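Local coordinates for protein angel homolog 2 (Homo sapiens, PDB 6RW0) that acts as a 2',3'-cyclic phosphatase of the CCR4/nocturin family and probably binds the 3' untranslated regions of messenger RNA, at residues K49-V54 with K424-L429; V174-P179 with C186-V191; L210-A215 with L286-N291; Y246-E251 with S328-H333. All blocks are in the same frame, centred on the assembly; numbering follows the deposited sequence.

Interaction 1: K49-V54 with K424-L429; sequences KFDFSV and KFRLEL
Asp51 and Arg426 face each other across two antiparallel strands and form a side-on, two-pronged salt bridge. NE of Arg426 gives its hydrogen to OD1 of Asp51 at 2.8 Å, and NH2 of Arg426 reaches OD2 of Asp51 at 2.9 Å. Both oxygens use their syn lone pairs; carboxylate and guanidinium planes lie 16° apart, nearly coplanar, and both oxygens sit within a few degrees of the guanidinium plane. CD of Lys49 lies over one face of the guanidinium, offset toward its rim, while NZ of Lys49 makes a salt bridge to OD2 of Asp51 whose hydrogen bond, at 3.3 Å, is weak. A water spans OD2 of Asp51 and NZ of Lys424, 2.6 Å from each, so several donors converge on that one oxygen. This is the more solvent-exposed face of the pairing. Between the faces, hydrogen-bonded pairs Phe50–Leu427 and Phe52–Phe425 stitch terminal strand 421-428 to strand 49-58, inside one of the two large mixed sheets of this DNase I-like endonuclease/exonuclease/phosphatase fold. The reverse face is buried and apolar. CB of Phe425 sits over the ring of Phe52 in a CH-pi contact, 4.2 Å from its centroid and 23° off the normal. Chi1 of 66° sets CG of Phe52 between the backbone N and the carbonyl carbon, and the far side of the ring, at CE1 and CZ, meets CB of Phe425. The two rings meet obliquely, and CG2 of Val54 fills in at the edge of the Phe425 ring, 3.9 Å from its CE2. Beyond them, Ile189 of strand 189-195 packs on both Phe50 and Phe52.

Interaction 2: V174-P179 with C186-V191; sequences VLLLQP and CPAICV
Leu175 with Val191 and Leu177 with Ile189 are the two hydrogen-bonded pairs of this antiparallel contact, each closed by a reciprocal pair of N-H to O=C bonds. On the side of these four residues, CD1 of Leu177 meets CG2 of Val191 at 4.0 Å, and CG of Pro179 lies 3.9 Å from CD1 of Ile189. On the other side CD1 of Leu176 rests against CB of Ala188 at 3.7 Å, and CG1 of Val174 approaches SG of Cys190 to 3.4 Å. Together they make a beta hairpin of strands 171-179 and 189-195. Toward its turn the pairing passes to a side chain: NE2 of Gln178 donates to O of Cys186 at 3.2 Å, standing 50° out of the carbonyl plane. The Gln178 chain bends at chi2 (60°), bringing CD round toward the Cys186 end. An alanine here would probably leave the Cys186 carbonyl without this donor and let the start of 186-191 move more freely. Further out, Phe143 and Ile141 of strand 137-144 back the Leu175, Leu177 and Val191 side, whereas Val220 of helix 203-220 lies against Val174 and Leu176.

Interaction 3: L210-A215 with L286-N291; sequences LAMLLA and LGISQN
Ile288 reaches toward one flank of helix 203-220, and its CD1 is the atom that carries most of the contact. All the interactions between segments 210-215 and 286-291 are apolar; no hydrogen bond links them. In the first group, CD1 of Ile288 lies 3.7 Å from CG of Met212 and 3.9 Å from CB of Ala215, so one methyl bridges side chains three residues apart on the helix. CG1 of Ile288 is anti to the carbonyl carbon (chi1 -65°), and the continuing extended chain (chi2 175°) carries CD1 to the helix. The side chains of Met212 and Ile288 cross at about a right angle. Ala211 adds a looser approach, its CB 4.5 Å from CG2 of Ile288. The second group joins Met212 to Leu286: CE of Met212 meets CD1 of Leu286 at 4.1 Å, while CG of Met212 stands at the same distance from CD2 of Leu286. The two leucine methyls thus touch different parts of one bent methionine chain.

Polar interactions serve the loop itself. N of Asn291 donates to OG of Ser289 at 3.1 Å, forming an ST turn, and Trp282 NE1 is hydrogen-bonded to O of Ile288, whose side chain makes the larger part of the contact. The side chain of Ala211 also touches Trp282, adding to the apolar surroundings. The helix has its own internal bonds, including N of Ala215 to O of Ala211. The arrangement is a buried, purely apolar helix-to-loop contact of the DNase I-like fold: the long connection between strands 253-255 and 329-331 returns here to cover helix 203-220.

Interaction 4: Y246-E251 with S328-H333; sequences YSFIKE and SNLQHH
Phe248 and His332 form an edge-to-face aromatic pair in a buried contact between the end of helix 244-251 and strand 329-331 with the residue that follows it. The rings are inclined at 66° with centroids 5.2 Å apart, and the histidine presents its edge to the phenylalanine face. CD2 of His332 stands 3.9 Å above that face, offset toward the rim. CD1 of Leu330 lies over the opposite face, likewise toward the rim, so the phenyl ring is sandwiched between side chains two residues apart. The ring's CE1 also reaches the intervening backbone, 3.6 Å from C of Gln331. A polar bond adds to the aromatic contact: NE2 of His332 donates to O of Ile249 at 2.9 Å, with an N-H...O angle of 154°. The acceptor lies nearly in the imidazole plane, although the donor is tilted 33° from the carbonyl plane. At the ring's other nitrogen, ND1 is hydrogen-bonded to N of Phe334, giving the imidazole a partner at each nitrogen. An alanine in place of His332 would probably leave the Ile249 carbonyl without this donor and open a gap against one face of Phe248. On the helical side, Leu210 and Leu214 of helix 203-220 touch Phe248, and Leu214 also meets His332; strand 253-255 adds Leu254 against Phe248 and pairs through its backbone with Leu330.

Overall arrangement
Interactions 1 and 2 are both antiparallel strand pairings, in different sheets, and both are partly buried. They meet through apolar side chains, with CZ of Phe50 3.7 Å from CB of Pro179, but a network of charges distinguishes the more open face of interaction 1. Interactions 3 and 4 are buried helix contacts, the former purely apolar, the latter combining aromatic packing with a histidine bond. Their centres are about 11 Å apart, and backbone and side-chain hydrogen bonds join 286-291 to Gln331. Helix 203-220 is common ground: Leu213 packs on Val174 of interaction 2, while other residues of the helix face interaction 4.

Interaction 1: K49-V54 with K424-L429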
# COMPACT_ATOMS: atom_id res chain seq x y z
N LYS A 49 7.97 -7.90 -25.20
CA LYS A 49 7.34 -7.35 -23.98
C LYS A 49 7.43 -8.35 -22.84
O LYS A 49 7.61 -9.52 -23.11
CB LYS A 49 5.85 -7.12 -24.28
CG LYS A 49 5.03 -8.40 -24.18
CD LYS A 49 3.93 -8.55 -25.17
CE LYS A 49 3.45 -9.98 -25.34
NZ LYS A 49 3.22 -10.67 -24.05
N PHE A 50 7.29 -7.87 -21.61
CA PHE A 50 7.20 -8.71 -20.40
C PHE A 50 5.91 -8.28 -19.71
O PHE A 50 5.83 -7.15 -19.35
CB PHE A 50 8.42 -8.53 -19.50
CG PHE A 50 8.33 -9.28 -18.19
CD1 PHE A 50 8.50 -10.65 -18.14
CD2 PHE A 50 8.08 -8.61 -17.01
CE1 PHE A 50 8.43 -11.33 -16.94
CE2 PHE A 50 8.00 -9.29 -15.82
CZ PHE A 50 8.18 -10.65 -15.78
N ASP A 51 4.94 -9.17 -19.53
CA ASP A 51 3.64 -8.84 -18.91
C ASP A 51 3.63 -9.47 -17.52
O ASP A 51 4.13 -10.55 -17.38
CB ASP A 51 2.47 -9.36 -19.74
CG ASP A 51 2.24 -8.62 -21.04
OD1 ASP A 51 2.87 -7.61 -21.26
OD2 ASP A 51 1.43 -9.09 -21.82
N PHE A 52 3.12 -8.76 -16.52
CA PHE A 52 3.04 -9.31 -15.15
C PHE A 52 1.90 -8.61 -14.44
O PHE A 52 1.60 -7.49 -14.72
CB PHE A 52 4.36 -9.14 -14.41
CG PHE A 52 4.75 -7.72 -14.12
CD1 PHE A 52 5.28 -6.91 -15.11
CD2 PHE A 52 4.56 -7.18 -12.87
CE1 PHE A 52 5.63 -5.61 -14.84
CE2 PHE A 52 4.91 -5.88 -12.60
CZ PHE A 52 5.45 -5.09 -13.58
N SER A 53 1.32 -9.34 -13.51
CA SER A 53 0.23 -8.84 -12.69
C SER A 53 0.66 -8.66 -11.24
O SER A 53 1.57 -9.34 -10.75
CB SER A 53 -0.97 -9.79 -12.75
OG SER A 53 -0.60 -11.10 -12.34
N VAL A 54 -0.00 -7.72 -10.57
CA VAL A 54 0.29 -7.33 -9.19
C VAL A 54 -1.01 -7.23 -8.42
O VAL A 54 -1.94 -6.54 -8.86
CB VAL A 54 1.02 -5.97 -9.12
CG1 VAL A 54 1.30 -5.59 -7.65
CG2 VAL A 54 2.29 -5.97 -9.91
N LYS A 424 -2.76 -5.58 -14.27
CA LYS A 424 -1.85 -6.23 -15.20
C LYS A 424 -1.06 -5.16 -15.94
O LYS A 424 -1.64 -4.23 -16.50
CB LYS A 424 -2.57 -7.12 -16.22
CG LYS A 424 -1.57 -7.89 -17.08
CD LYS A 424 -2.18 -9.12 -17.74
CE LYS A 424 -1.68 -9.26 -19.17
NZ LYS A 424 -1.88 -10.62 -19.72
N PHE A 425 0.25 -5.33 -15.93
CA PHE A 425 1.19 -4.36 -16.53
C PHE A 425 1.96 -4.98 -17.70
O PHE A 425 2.10 -6.17 -17.75
CB PHE A 425 2.22 -3.90 -15.50
CG PHE A 425 1.66 -3.09 -14.37
CD1 PHE A 425 1.20 -1.80 -14.55
CD2 PHE A 425 1.61 -3.62 -13.10
CE1 PHE A 425 0.68 -1.08 -13.50
CE2 PHE A 425 1.09 -2.90 -12.05
CZ PHE A 425 0.63 -1.63 -12.25
N ARG A 426 2.44 -4.12 -18.58
CA ARG A 426 3.31 -4.52 -19.70
C ARG A 426 4.61 -3.71 -19.61
O ARG A 426 4.53 -2.51 -19.53
CB ARG A 426 2.65 -4.23 -21.05
CG ARG A 426 3.61 -4.43 -22.22
CD ARG A 426 2.88 -4.74 -23.51
NE ARG A 426 2.14 -5.97 -23.41
CZ ARG A 426 1.08 -6.26 -24.16
NH1 ARG A 426 0.70 -5.42 -25.09
NH2 ARG A 426 0.43 -7.38 -23.97
N LEU A 427 5.75 -4.37 -19.64
CA LEU A 427 7.03 -3.68 -19.79
C LEU A 427 7.43 -3.89 -21.25
O LEU A 427 7.64 -5.01 -21.63
CB LEU A 427 8.06 -4.30 -18.85
CG LEU A 427 9.48 -3.80 -19.04
CD1 LEU A 427 9.56 -2.31 -18.84
CD2 LEU A 427 10.42 -4.54 -18.12
N GLU A 428 7.46 -2.82 -22.03
CA GLU A 428 7.89 -2.90 -23.42
C GLU A 428 9.40 -3.03 -23.48
O GLU A 428 10.12 -2.32 -22.77
CB GLU A 428 7.47 -1.64 -24.18
CG GLU A 428 5.99 -1.37 -24.18
CD GLU A 428 5.24 -2.18 -25.21
OE1 GLU A 428 5.85 -3.07 -25.84
OE2 GLU A 428 4.04 -1.91 -25.40
N LEU A 429 9.88 -3.93 -24.35
CA LEU A 429 11.31 -4.22 -24.46
C LEU A 429 11.83 -3.86 -25.85
O LEU A 429 11.05 -3.60 -26.77
CB LEU A 429 11.56 -5.70 -24.18
CG LEU A 429 11.15 -6.18 -22.78
CD1 LEU A 429 11.31 -7.68 -22.64
CD2 LEU A 429 11.98 -5.46 -21.74
O HOH W 1 0.03 -11.22 -21.33

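Interaction 2: V174-P179 with C186-V191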
# COMPACT_ATOMS: atom_id res chain seq x y z
N VAL A 174 10.94 -3.20 0.16
CA VAL A 174 11.24 -2.93 -1.24
C VAL A 174 12.05 -4.10 -1.77
O VAL A 174 13.11 -4.43 -1.22
CB VAL A 174 12.01 -1.61 -1.43
CG1 VAL A 174 12.26 -1.35 -2.90
CG2 VAL A 174 11.23 -0.45 -0.78
N LEU A 175 11.57 -4.74 -2.83
CA LEU A 175 12.33 -5.79 -3.50
C LEU A 175 12.79 -5.28 -4.85
O LEU A 175 12.09 -4.49 -5.51
CB LEU A 175 11.51 -7.06 -3.72
CG LEU A 175 10.87 -7.75 -2.52
CD1 LEU A 175 10.37 -9.15 -2.91
CD2 LEU A 175 11.77 -7.83 -1.31
N LEU A 176 13.95 -5.74 -5.29
CA LEU A 176 14.39 -5.54 -6.65
C LEU A 176 14.37 -6.90 -7.33
O LEU A 176 15.00 -7.84 -6.84
CB LEU A 176 15.78 -4.91 -6.70
CG LEU A 176 16.16 -4.43 -8.10
CD1 LEU A 176 15.31 -3.26 -8.60
CD2 LEU A 176 17.63 -4.05 -8.12
N LEU A 177 13.58 -7.01 -8.39
CA LEU A 177 13.31 -8.29 -9.08
C LEU A 177 13.83 -8.25 -10.52
O LEU A 177 13.72 -7.24 -11.13
CB LEU A 177 11.81 -8.55 -9.11
CG LEU A 177 11.09 -8.59 -7.77
CD1 LEU A 177 9.62 -8.86 -7.99
CD2 LEU A 177 11.68 -9.65 -6.86
N GLN A 178 14.36 -9.36 -11.01
CA GLN A 178 14.82 -9.46 -12.41
C GLN A 178 13.80 -10.30 -13.17
O GLN A 178 13.66 -11.46 -12.83
CB GLN A 178 16.20 -10.09 -12.48
CG GLN A 178 16.74 -10.14 -13.90
CD GLN A 178 16.86 -8.77 -14.50
OE1 GLN A 178 17.32 -7.85 -13.87
NE2 GLN A 178 16.41 -8.62 -15.72
N PRO A 179 13.09 -9.76 -14.17
CA PRO A 179 12.18 -10.57 -14.96
C PRO A 179 12.92 -11.75 -15.61
O PRO A 179 13.99 -11.54 -16.06
CB PRO A 179 11.67 -9.59 -16.02
CG PRO A 179 11.77 -8.26 -15.34
CD PRO A 179 13.04 -8.36 -14.54
N CYS A 186 16.83 -6.59 -20.37
CA CYS A 186 15.60 -6.23 -19.67
C CYS A 186 15.93 -5.59 -18.33
O CYS A 186 16.76 -6.10 -17.58
CB CYS A 186 14.74 -7.48 -19.47
SG CYS A 186 13.20 -7.22 -18.57
N PRO A 187 15.31 -4.46 -18.01
CA PRO A 187 15.58 -3.86 -16.70
C PRO A 187 14.97 -4.68 -15.58
O PRO A 187 14.03 -5.46 -15.76
CB PRO A 187 14.90 -2.49 -16.78
CG PRO A 187 13.80 -2.69 -17.73
CD PRO A 187 14.34 -3.66 -18.78
N ALA A 188 15.51 -4.44 -14.39
CA ALA A 188 14.87 -4.91 -13.18
C ALA A 188 13.59 -4.12 -12.93
O ALA A 188 13.36 -3.05 -13.50
CB ALA A 188 15.81 -4.70 -11.99
N ILE A 189 12.75 -4.66 -12.04
CA ILE A 189 11.54 -4.00 -11.56
C ILE A 189 11.64 -3.87 -10.05
O ILE A 189 11.99 -4.83 -9.35
CB ILE A 189 10.28 -4.78 -11.96
CG1 ILE A 189 10.21 -4.87 -13.48
CG2 ILE A 189 9.03 -4.11 -11.40
CD1 ILE A 189 9.12 -5.74 -13.99
N CYS A 190 11.33 -2.69 -9.55
CA CYS A 190 11.36 -2.40 -8.13
C CYS A 190 9.94 -2.44 -7.61
O CYS A 190 9.09 -1.69 -8.08
CB CYS A 190 11.96 -1.01 -7.92
SG CYS A 190 12.01 -0.50 -6.21
N VAL A 191 9.68 -3.31 -6.64
CA VAL A 191 8.35 -3.45 -6.05
C VAL A 191 8.43 -3.03 -4.59
O VAL A 191 9.24 -3.56 -3.82
CB VAL A 191 7.83 -4.90 -6.15
CG1 VAL A 191 6.45 -5.02 -5.51
CG2 VAL A 191 7.79 -5.36 -7.59

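Interaction 3: L210-A215 with L286-N291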
# COMPACT_ATOMS: atom_id res chain seq x y z
N LEU A 210 6.21 8.09 4.55
CA LEU A 210 6.21 8.03 3.09
C LEU A 210 7.57 8.46 2.53
O LEU A 210 8.10 7.81 1.62
CB LEU A 210 5.09 8.91 2.54
CG LEU A 210 5.04 9.02 1.02
CD1 LEU A 210 4.75 7.67 0.40
CD2 LEU A 210 4.00 10.04 0.59
N ALA A 211 8.14 9.55 3.04
CA ALA A 211 9.44 10.00 2.56
C ALA A 211 10.50 8.92 2.76
O ALA A 211 11.39 8.75 1.91
CB ALA A 211 9.85 11.28 3.29
N MET A 212 10.44 8.20 3.87
CA MET A 212 11.40 7.12 4.12
C MET A 212 11.24 6.00 3.10
O MET A 212 12.24 5.47 2.60
CB MET A 212 11.23 6.61 5.55
CG MET A 212 11.68 7.62 6.58
SD MET A 212 11.13 7.24 8.27
CE MET A 212 12.33 6.12 8.72
N LEU A 213 10.01 5.63 2.77
CA LEU A 213 9.80 4.63 1.72
C LEU A 213 10.31 5.14 0.37
O LEU A 213 11.01 4.42 -0.36
CB LEU A 213 8.33 4.26 1.61
CG LEU A 213 8.03 3.11 0.65
CD1 LEU A 213 8.60 1.81 1.19
CD2 LEU A 213 6.54 3.01 0.42
N LEU A 214 9.97 6.38 0.03
CA LEU A 214 10.41 6.94 -1.24
C LEU A 214 11.93 7.02 -1.33
O LEU A 214 12.51 6.78 -2.40
CB LEU A 214 9.79 8.32 -1.47
CG LEU A 214 8.28 8.34 -1.67
CD1 LEU A 214 7.79 9.78 -1.77
CD2 LEU A 214 7.82 7.55 -2.89
N ALA A 215 12.60 7.35 -0.22
CA ALA A 215 14.06 7.37 -0.23
C ALA A 215 14.64 5.98 -0.47
O ALA A 215 15.60 5.83 -1.22
CB ALA A 215 14.60 7.95 1.08
N LEU A 286 17.32 12.55 10.38
CA LEU A 286 16.71 11.49 9.55
C LEU A 286 17.62 11.19 8.35
O LEU A 286 17.66 10.07 7.93
CB LEU A 286 15.31 11.90 9.09
CG LEU A 286 14.56 10.80 8.36
CD1 LEU A 286 14.53 9.54 9.18
CD2 LEU A 286 13.15 11.22 8.00
N GLY A 287 18.29 12.19 7.79
CA GLY A 287 19.18 11.98 6.63
C GLY A 287 18.43 11.82 5.33
O GLY A 287 18.86 11.07 4.51
N ILE A 288 17.28 12.47 5.23
CA ILE A 288 16.47 12.46 3.99
C ILE A 288 16.21 13.91 3.60
O ILE A 288 15.76 14.68 4.41
CB ILE A 288 15.19 11.62 4.17
CG1 ILE A 288 15.54 10.15 4.39
CG2 ILE A 288 14.27 11.80 2.97
CD1 ILE A 288 14.35 9.27 4.70
N SER A 289 16.48 14.27 2.35
CA SER A 289 16.31 15.65 1.85
C SER A 289 14.84 15.95 1.60
O SER A 289 14.04 15.04 1.55
CB SER A 289 17.09 15.84 0.58
OG SER A 289 16.42 15.26 -0.51
N GLN A 290 14.53 17.19 1.25
CA GLN A 290 13.16 17.62 0.86
C GLN A 290 12.75 17.02 -0.50
O GLN A 290 11.64 17.24 -0.86
CB GLN A 290 13.03 19.14 0.84
CG GLN A 290 13.25 19.77 2.19
CD GLN A 290 12.18 19.35 3.16
OE1 GLN A 290 12.35 18.37 3.85
NE2 GLN A 290 11.08 20.09 3.22
N ASN A 291 13.66 16.45 -1.29
CA ASN A 291 13.35 15.70 -2.52
C ASN A 291 13.16 14.21 -2.19
O ASN A 291 13.13 13.45 -3.13
CB ASN A 291 14.41 15.94 -3.58
CG ASN A 291 14.48 17.38 -4.03
OD1 ASN A 291 13.54 18.12 -3.88
ND2 ASN A 291 15.61 17.76 -4.57

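Interaction 4: Y246-E251 with S328-H333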
# COMPACT_ATOMS: atom_id res chain seq x y z
N TYR A 246 -1.84 12.04 -1.05
CA TYR A 246 -2.07 11.43 -2.36
C TYR A 246 -1.55 12.34 -3.47
O TYR A 246 -0.88 11.87 -4.40
CB TYR A 246 -3.57 11.20 -2.56
CG TYR A 246 -3.90 10.64 -3.92
CD1 TYR A 246 -3.90 9.27 -4.15
CD2 TYR A 246 -4.18 11.49 -4.99
CE1 TYR A 246 -4.20 8.76 -5.40
CE2 TYR A 246 -4.48 10.98 -6.25
CZ TYR A 246 -4.48 9.62 -6.44
OH TYR A 246 -4.76 9.09 -7.68
N SER A 247 -1.86 13.63 -3.39
CA SER A 247 -1.43 14.56 -4.43
C SER A 247 0.09 14.61 -4.52
O SER A 247 0.65 14.72 -5.62
CB SER A 247 -2.00 15.94 -4.15
OG SER A 247 -3.42 15.90 -4.15
N PHE A 248 0.77 14.55 -3.38
CA PHE A 248 2.23 14.53 -3.39
C PHE A 248 2.75 13.33 -4.18
O PHE A 248 3.65 13.47 -5.02
CB PHE A 248 2.76 14.52 -1.95
CG PHE A 248 4.25 14.30 -1.86
CD1 PHE A 248 5.11 15.11 -2.57
CD2 PHE A 248 4.78 13.27 -1.10
CE1 PHE A 248 6.48 14.91 -2.53
CE2 PHE A 248 6.15 13.07 -1.05
CZ PHE A 248 6.99 13.89 -1.76
N ILE A 249 2.19 12.15 -3.94
CA ILE A 249 2.63 10.97 -4.68
C ILE A 249 2.43 11.18 -6.18
O ILE A 249 3.33 10.93 -6.98
CB ILE A 249 1.91 9.70 -4.19
CG1 ILE A 249 2.28 9.43 -2.73
CG2 ILE A 249 2.27 8.49 -5.06
CD1 ILE A 249 1.49 8.32 -2.07
N LYS A 250 1.24 11.64 -6.56
CA LYS A 250 0.91 11.72 -7.98
C LYS A 250 1.65 12.84 -8.69
O LYS A 250 2.03 12.69 -9.86
CB LYS A 250 -0.59 11.99 -8.13
CG LYS A 250 -1.51 10.89 -7.70
CD LYS A 250 -1.41 9.67 -8.58
CE LYS A 250 -2.07 9.88 -9.94
NZ LYS A 250 -3.56 10.09 -9.87
N GLU A 251 1.84 13.98 -8.03
CA GLU A 251 2.42 15.14 -8.69
C GLU A 251 3.93 15.27 -8.50
O GLU A 251 4.58 15.95 -9.30
CB GLU A 251 1.74 16.43 -8.21
CG GLU A 251 0.23 16.43 -8.39
CD GLU A 251 -0.20 16.21 -9.83
OE1 GLU A 251 0.50 16.68 -10.74
OE2 GLU A 251 -1.25 15.56 -10.04
N SER A 328 8.70 25.52 2.22
CA SER A 328 7.71 24.54 2.66
C SER A 328 7.20 23.70 1.49
O SER A 328 6.00 23.61 1.24
CB SER A 328 6.56 25.24 3.36
OG SER A 328 5.96 26.19 2.50
N ASN A 329 8.14 23.09 0.77
CA ASN A 329 7.81 22.25 -0.37
C ASN A 329 8.53 20.93 -0.26
O ASN A 329 9.72 20.88 0.08
CB ASN A 329 8.20 22.94 -1.68
CG ASN A 329 7.40 24.19 -1.91
OD1 ASN A 329 6.27 24.13 -2.37
ND2 ASN A 329 7.98 25.33 -1.57
N LEU A 330 7.79 19.86 -0.51
CA LEU A 330 8.35 18.53 -0.65
C LEU A 330 8.31 18.16 -2.13
O LEU A 330 7.41 18.57 -2.86
CB LEU A 330 7.50 17.50 0.07
CG LEU A 330 7.64 17.28 1.57
CD1 LEU A 330 6.87 15.98 1.87
CD2 LEU A 330 9.07 17.22 1.99
N GLN A 331 9.31 17.40 -2.57
CA GLN A 331 9.34 16.89 -3.93
C GLN A 331 9.79 15.44 -3.90
O GLN A 331 10.39 14.98 -2.92
CB GLN A 331 10.31 17.71 -4.80
CG GLN A 331 9.92 19.19 -4.98
CD GLN A 331 10.38 20.13 -3.85
OE1 GLN A 331 9.77 21.17 -3.63
NE2 GLN A 331 11.47 19.78 -3.17
N HIS A 332 9.48 14.70 -4.97
CA HIS A 332 10.14 13.44 -5.26
C HIS A 332 10.43 13.43 -6.76
O HIS A 332 9.90 14.25 -7.51
CB HIS A 332 9.38 12.20 -4.78
CG HIS A 332 8.12 11.92 -5.53
ND1 HIS A 332 8.11 11.58 -6.86
CD2 HIS A 332 6.83 11.91 -5.12
CE1 HIS A 332 6.86 11.38 -7.25
NE2 HIS A 332 6.07 11.58 -6.21
N HIS A 333 11.29 12.50 -7.18
CA HIS A 333 11.79 12.49 -8.55
C HIS A 333 11.15 11.42 -9.43
O HIS A 333 11.66 11.15 -10.53
CB HIS A 333 13.30 12.30 -8.57
CG HIS A 333 14.05 13.41 -7.91
ND1 HIS A 333 13.83 14.74 -8.21
CD2 HIS A 333 15.04 13.39 -6.98
CE1 HIS A 333 14.65 15.49 -7.49
NE2 HIS A 333 15.39 14.70 -6.74